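Local coordinates for cell wall surface anchor family protein (Streptococcus pneumoniae, PDB 4OQ1), which probably serves as the ancillary pilin that attaches the pilus to the cell wall of the pneumococcus, at residues L153-Q158 and E164-K169; K279-E284 and Y288-Q293. The protein carries 3 engineered substitutions. All blocks are in the same frame, centred on the assembly; numbering follows the deposited sequence.

Contact 1. Residues L153-Q158 and E164-K169; sequences LIKVDQ and EGVGFK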
loop_
_atom_site.group_PDB
_atom_site.type_symbol
_atom_site.label_atom_id
_atom_site.label_comp_id
_atom_site.label_asym_id
_atom_site.label_seq_id
_atom_site.Cartn_x
_atom_site.Cartn_y
_atom_site.Cartn_z
ATOM N N LEU A 153 7.801 7.833 1.911
ATOM C CA LEU A 153 7.429 8.614 0.737
ATOM C C LEU A 153 6.735 9.889 1.193
ATOM O O LEU A 153 5.799 9.850 2.019
ATOM C CB LEU A 153 6.580 7.795 -0.254
ATOM C CG LEU A 153 6.180 8.473 -1.579
ATOM C CD1 LEU A 153 5.902 7.396 -2.650
ATOM C CD2 LEU A 153 4.982 9.305 -1.277
ATOM N N ILE A 154 7.218 11.016 0.657
ATOM C CA ILE A 154 6.648 12.330 0.923
ATOM C C ILE A 154 6.063 12.884 -0.384
ATOM O O ILE A 154 6.773 13.068 -1.351
ATOM C CB ILE A 154 7.656 13.364 1.470
ATOM C CG1 ILE A 154 8.225 12.878 2.800
ATOM C CG2 ILE A 154 6.874 14.644 1.716
ATOM C CD1 ILE A 154 9.221 13.821 3.428
ATOM N N LYS A 155 4.760 13.113 -0.357
ATOM C CA LYS A 155 4.007 13.629 -1.474
ATOM C C LYS A 155 3.639 15.086 -1.274
ATOM O O LYS A 155 2.971 15.446 -0.364
ATOM C CB LYS A 155 2.752 12.800 -1.690
ATOM C CG LYS A 155 2.026 13.058 -2.984
ATOM C CD LYS A 155 2.871 12.907 -4.226
ATOM C CE LYS A 155 2.089 13.165 -5.507
ATOM N NZ LYS A 155 1.993 14.575 -5.983
ATOM N N VAL A 156 4.079 15.899 -2.195
ATOM C CA VAL A 156 3.860 17.328 -2.177
ATOM C C VAL A 156 3.348 17.899 -3.508
ATOM O O VAL A 156 3.448 17.261 -4.610
ATOM C CB VAL A 156 5.129 18.103 -1.770
ATOM C CG1 VAL A 156 5.554 17.845 -0.321
ATOM C CG2 VAL A 156 6.293 17.903 -2.735
ATOM N N ASP A 157 2.879 19.136 -3.441
ATOM C CA ASP A 157 2.722 19.957 -4.623
ATOM C C ASP A 157 3.960 20.769 -4.874
ATOM O O ASP A 157 4.970 20.602 -4.197
ATOM C CB ASP A 157 1.408 20.800 -4.585
ATOM C CG ASP A 157 1.474 21.986 -3.640
ATOM O OD1 ASP A 157 2.539 22.213 -3.080
ATOM O OD2 ASP A 157 0.427 22.607 -3.424
ATOM N N GLN A 158 3.936 21.639 -5.856
ATOM C CA GLN A 158 5.157 22.375 -6.304
ATOM C C GLN A 158 5.538 23.401 -5.251
ATOM O O GLN A 158 6.668 23.818 -5.232
ATOM C CB GLN A 158 4.923 23.113 -7.664
ATOM C CG GLN A 158 3.838 24.198 -7.650
ATOM C CD GLN A 158 2.465 23.668 -7.991
ATOM O OE1 GLN A 158 2.063 22.600 -7.524
ATOM N NE2 GLN A 158 1.728 24.402 -8.867
ATOM N N GLU A 164 -2.611 14.721 1.043
ATOM C CA GLU A 164 -3.241 13.599 1.564
ATOM C C GLU A 164 -4.177 12.889 0.598
ATOM O O GLU A 164 -4.860 13.493 -0.231
ATOM C CB GLU A 164 -4.067 14.111 2.833
ATOM C CG GLU A 164 -4.786 13.035 3.515
ATOM C CD GLU A 164 -5.556 13.565 4.732
ATOM O OE1 GLU A 164 -5.657 14.780 4.942
ATOM O OE2 GLU A 164 -6.073 12.740 5.494
ATOM N N GLY A 165 -4.115 11.560 0.619
ATOM C CA GLY A 165 -5.009 10.717 -0.114
ATOM C C GLY A 165 -4.564 10.348 -1.512
ATOM O O GLY A 165 -5.344 9.812 -2.324
ATOM N N VAL A 166 -3.333 10.626 -1.828
ATOM C CA VAL A 166 -2.813 10.168 -3.150
ATOM C C VAL A 166 -2.462 8.652 -3.053
ATOM O O VAL A 166 -1.755 8.175 -2.114
ATOM C CB VAL A 166 -1.577 10.987 -3.480
ATOM C CG1 VAL A 166 -0.984 10.548 -4.796
ATOM C CG2 VAL A 166 -1.873 12.453 -3.608
ATOM N N GLY A 167 -2.915 7.864 -4.016
ATOM C CA GLY A 167 -2.704 6.398 -4.024
ATOM C C GLY A 167 -1.504 5.941 -4.849
ATOM O O GLY A 167 -1.329 6.504 -5.967
ATOM N N PHE A 168 -0.689 5.043 -4.246
ATOM C CA PHE A 168 0.508 4.446 -4.925
ATOM C C PHE A 168 0.407 2.924 -4.853
ATOM O O PHE A 168 -0.218 2.357 -3.960
ATOM C CB PHE A 168 1.779 4.901 -4.246
ATOM C CG PHE A 168 2.141 6.326 -4.520
ATOM C CD1 PHE A 168 1.668 7.311 -3.794
ATOM C CD2 PHE A 168 3.053 6.650 -5.502
ATOM C CE1 PHE A 168 2.062 8.639 -4.023
ATOM C CE2 PHE A 168 3.416 7.963 -5.791
ATOM C CZ PHE A 168 2.939 8.963 -5.021
ATOM N N LYS A 169 0.941 2.238 -5.864
ATOM C CA LYS A 169 1.242 0.827 -5.669
ATOM C C LYS A 169 2.732 0.673 -5.627
ATOM O O LYS A 169 3.530 1.460 -6.194
ATOM C CB LYS A 169 0.641 -0.049 -6.796
ATOM C CG LYS A 169 -0.859 -0.168 -6.733
ATOM C CD LYS A 169 -1.373 -1.083 -7.846
ATOM C CE LYS A 169 -2.870 -1.060 -8.104
ATOM N NZ LYS A 169 -3.727 -1.382 -6.922
#
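L153 and K155, on a strand of one sheet of a CnaB domain, an IgG-rev sandwich, face V166 and F168 across the domain interior. The strand holding F168 belongs to the other sheet, and no hydrogen bond joins the two segments. The first group of contacts is aromatic. L153 lays CD1 over the centre of the F168 ring, 4.0 Å from its centroid and 8° off the ring normal, a CH-pi contact suited to a branched aliphatic chain meeting a flat ring. With CG anti to its own carbonyl carbon (chi1 -73°), F168 turns its ring toward strand 150-157, giving a face to L153 and the CZ edge to K155 CD, 4.0 Å away. The second group is aliphatic: K155 crosses V166 at about a right angle, with CG 4.0 Å from V166 CG2 and CE 4.1 Å from V166 CG1. A buried lysine suits this place because NZ is no charged amine but the amide nitrogen of an intramolecular isopeptide bond to N252 CG, between the domain's first and last strands. E222 touches K155, V166 and F168, consistent with the acidic residue beside such bonds in CnaB domains. The N-H left on K155 NZ makes a weak hydrogen bond to V156 O, at 3.3 Å.

Contact 2. Residues K279-E284 and Y288-Q293; sequences KVMKEE and YTPVLQ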
loop_
_atom_site.group_PDB
_atom_site.type_symbol
_atom_site.label_atom_id
_atom_site.label_comp_id
_atom_site.label_asym_id
_atom_site.label_seq_id
_atom_site.Cartn_x
_atom_site.Cartn_y
_atom_site.Cartn_z
ATOM N N LYS A 279 -21.292 14.768 -24.013
ATOM C CA LYS A 279 -20.583 14.361 -22.790
ATOM C C LYS A 279 -19.217 14.896 -22.806
ATOM O O LYS A 279 -18.536 14.831 -23.861
ATOM C CB LYS A 279 -20.588 12.833 -22.718
ATOM C CG LYS A 279 -19.986 12.245 -21.494
ATOM C CD LYS A 279 -20.232 10.739 -21.454
ATOM C CE LYS A 279 -21.699 10.336 -21.230
ATOM N NZ LYS A 279 -21.925 8.838 -21.223
ATOM N N VAL A 280 -18.772 15.489 -21.675
ATOM C CA VAL A 280 -17.442 16.034 -21.672
ATOM C C VAL A 280 -16.395 14.987 -21.346
ATOM O O VAL A 280 -16.554 14.306 -20.393
ATOM C CB VAL A 280 -17.321 17.211 -20.659
ATOM C CG1 VAL A 280 -15.926 17.735 -20.733
ATOM C CG2 VAL A 280 -18.349 18.321 -20.950
ATOM N N MET A 281 -15.360 14.836 -22.148
ATOM C CA MET A 281 -14.360 13.769 -21.965
ATOM C C MET A 281 -12.955 14.279 -22.037
ATOM O O MET A 281 -12.690 15.302 -22.657
ATOM C CB MET A 281 -14.429 12.779 -23.120
ATOM C CG MET A 281 -15.826 12.460 -23.576
ATOM S SD MET A 281 -16.422 10.997 -22.723
ATOM C CE MET A 281 -17.101 10.249 -24.156
ATOM N N LYS A 282 -12.044 13.519 -21.439
ATOM C CA LYS A 282 -10.619 13.661 -21.653
ATOM C C LYS A 282 -10.114 12.445 -22.379
ATOM O O LYS A 282 -10.814 11.460 -22.490
ATOM C CB LYS A 282 -9.845 13.962 -20.396
ATOM C CG LYS A 282 -10.010 13.063 -19.181
ATOM C CD LYS A 282 -9.699 13.889 -17.912
ATOM C CE LYS A 282 -9.836 13.097 -16.607
ATOM N NZ LYS A 282 -8.630 12.256 -16.362
ATOM N N GLU A 283 -8.942 12.530 -22.948
ATOM C CA GLU A 283 -8.403 11.370 -23.539
ATOM C C GLU A 283 -7.237 10.875 -22.715
ATOM O O GLU A 283 -6.443 11.658 -22.284
ATOM C CB GLU A 283 -7.956 11.603 -24.951
ATOM C CG GLU A 283 -7.419 10.340 -25.600
ATOM C CD GLU A 283 -5.954 10.450 -25.771
ATOM O OE1 GLU A 283 -5.654 11.540 -26.213
ATOM O OE2 GLU A 283 -5.143 9.532 -25.432
ATOM N N GLU A 284 -7.198 9.556 -22.550
ATOM C CA GLU A 284 -6.234 8.790 -21.765
ATOM C C GLU A 284 -5.918 7.539 -22.560
ATOM O O GLU A 284 -6.807 6.696 -22.779
ATOM C CB GLU A 284 -6.839 8.283 -20.455
ATOM C CG GLU A 284 -7.768 9.244 -19.759
ATOM C CD GLU A 284 -7.796 8.966 -18.274
ATOM O OE1 GLU A 284 -7.868 7.761 -17.932
ATOM O OE2 GLU A 284 -7.708 9.944 -17.472
ATOM N N TYR A 288 -11.448 7.730 -24.824
ATOM C CA TYR A 288 -12.126 8.822 -24.146
ATOM C C TYR A 288 -12.685 8.389 -22.865
ATOM O O TYR A 288 -13.381 7.365 -22.730
ATOM C CB TYR A 288 -13.215 9.454 -25.040
ATOM C CG TYR A 288 -12.755 10.061 -26.347
ATOM C CD1 TYR A 288 -12.140 11.286 -26.370
ATOM C CD2 TYR A 288 -13.052 9.456 -27.580
ATOM C CE1 TYR A 288 -11.749 11.924 -27.510
ATOM C CE2 TYR A 288 -12.586 10.020 -28.727
ATOM C CZ TYR A 288 -11.973 11.244 -28.736
ATOM O OH TYR A 288 -11.590 11.860 -29.879
ATOM N N THR A 289 -12.425 9.203 -21.851
ATOM C CA THR A 289 -13.021 8.885 -20.540
ATOM C C THR A 289 -13.749 10.071 -19.931
ATOM O O THR A 289 -13.314 11.212 -20.041
ATOM C CB THR A 289 -11.949 8.386 -19.536
ATOM O OG1 THR A 289 -11.161 9.478 -19.094
ATOM C CG2 THR A 289 -11.034 7.417 -20.127
ATOM N N PRO A 290 -14.884 9.834 -19.292
ATOM C CA PRO A 290 -15.711 10.910 -18.794
ATOM C C PRO A 290 -15.091 11.812 -17.722
ATOM O O PRO A 290 -14.373 11.372 -16.823
ATOM C CB PRO A 290 -16.901 10.180 -18.208
ATOM C CG PRO A 290 -17.075 9.013 -19.116
ATOM C CD PRO A 290 -15.714 8.692 -19.697
ATOM N N VAL A 291 -15.360 13.103 -17.842
ATOM C CA VAL A 291 -14.950 14.047 -16.778
ATOM C C VAL A 291 -15.986 13.917 -15.681
ATOM O O VAL A 291 -17.158 13.808 -15.956
ATOM C CB VAL A 291 -14.889 15.489 -17.316
ATOM C CG1 VAL A 291 -14.799 16.505 -16.185
ATOM C CG2 VAL A 291 -13.688 15.653 -18.194
ATOM N N LEU A 292 -15.537 13.935 -14.437
ATOM C CA LEU A 292 -16.440 13.844 -13.285
ATOM C C LEU A 292 -16.442 15.163 -12.571
ATOM O O LEU A 292 -15.382 15.709 -12.374
ATOM C CB LEU A 292 -15.899 12.783 -12.338
ATOM C CG LEU A 292 -15.712 11.384 -12.919
ATOM C CD1 LEU A 292 -15.217 10.459 -11.792
ATOM C CD2 LEU A 292 -17.012 10.892 -13.511
ATOM N N GLN A 293 -17.624 15.673 -12.221
ATOM C CA GLN A 293 -17.781 16.868 -11.453
ATOM C C GLN A 293 -19.054 16.723 -10.661
ATOM O O GLN A 293 -19.996 16.063 -11.116
ATOM C CB GLN A 293 -17.954 18.062 -12.362
ATOM C CG GLN A 293 -16.658 18.674 -12.833
ATOM C CD GLN A 293 -16.905 19.967 -13.592
ATOM O OE1 GLN A 293 -17.848 20.050 -14.353
ATOM N NE2 GLN A 293 -16.064 20.982 -13.377
HETATM O O HOH W 1 -18.499 12.926 -18.777
#
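The Y288 ring meets the neighbouring strand through one edge, where K282 O lies near the ring plane, 4.1 Å from CD1. M281 CB and E283 CB approach obliquely, M281 CB lying 4.0 Å from Y288 CB, and Y319 of strand 316-322 makes an edge-to-face contact with the same ring. The puckered P290 ring has the M281 thioether alongside: SD is 3.9 Å from P290 CD, brought there by the first torsion and a bend at the second (chi2 -93°). A flexible sulfur chain can follow the proline in this way. Proline has no N-H, but P290 sits in a non-hydrogen-bonded pair with M281, where none is needed toward that strand.

The backbone bonds lie on either side of that pair. K282 and T289 exchange two: T289 N to K282 O is 2.8 Å and nearly straight (171°), and K282 N to T289 O is 3.0 Å. Beyond P290, V291 N donates to V280 O. V291 CG2 rests on V280 CG1, branched chains filling the buried end of the contact. The E284 chain crosses that of T289 at about a right angle, E284 CG coming 3.5 Å from T289 OG1, and E284 OE2 receives K282 NZ in a 2.7 Å salt bridge, opposite charges suiting the partly exposed end of the hairpin. Strands 277-284 and 287-293 thus form an antiparallel beta hairpin within a CnaB domain.

The contacts lie in two successive prealbumin-like domains of the chain; their centres are about 23 Å apart and they do not touch. Contact 1 is wholly buried and bridges two sheets through side chains alone, with aliphatic and aromatic groups packed against the methylenes of a lysine whose covalent link removes it from the charged state. Contact 2 is partly buried and lies within one sheet, where neighbouring strands are held chiefly by backbone hydrogen bonds, and where a lysine, presumably charged, pairs with a glutamate. The interface of contact 2 is also larger, about 505 Å² against 185 Å², as expected of adjacent strands compared with strands facing each other across a sandwich.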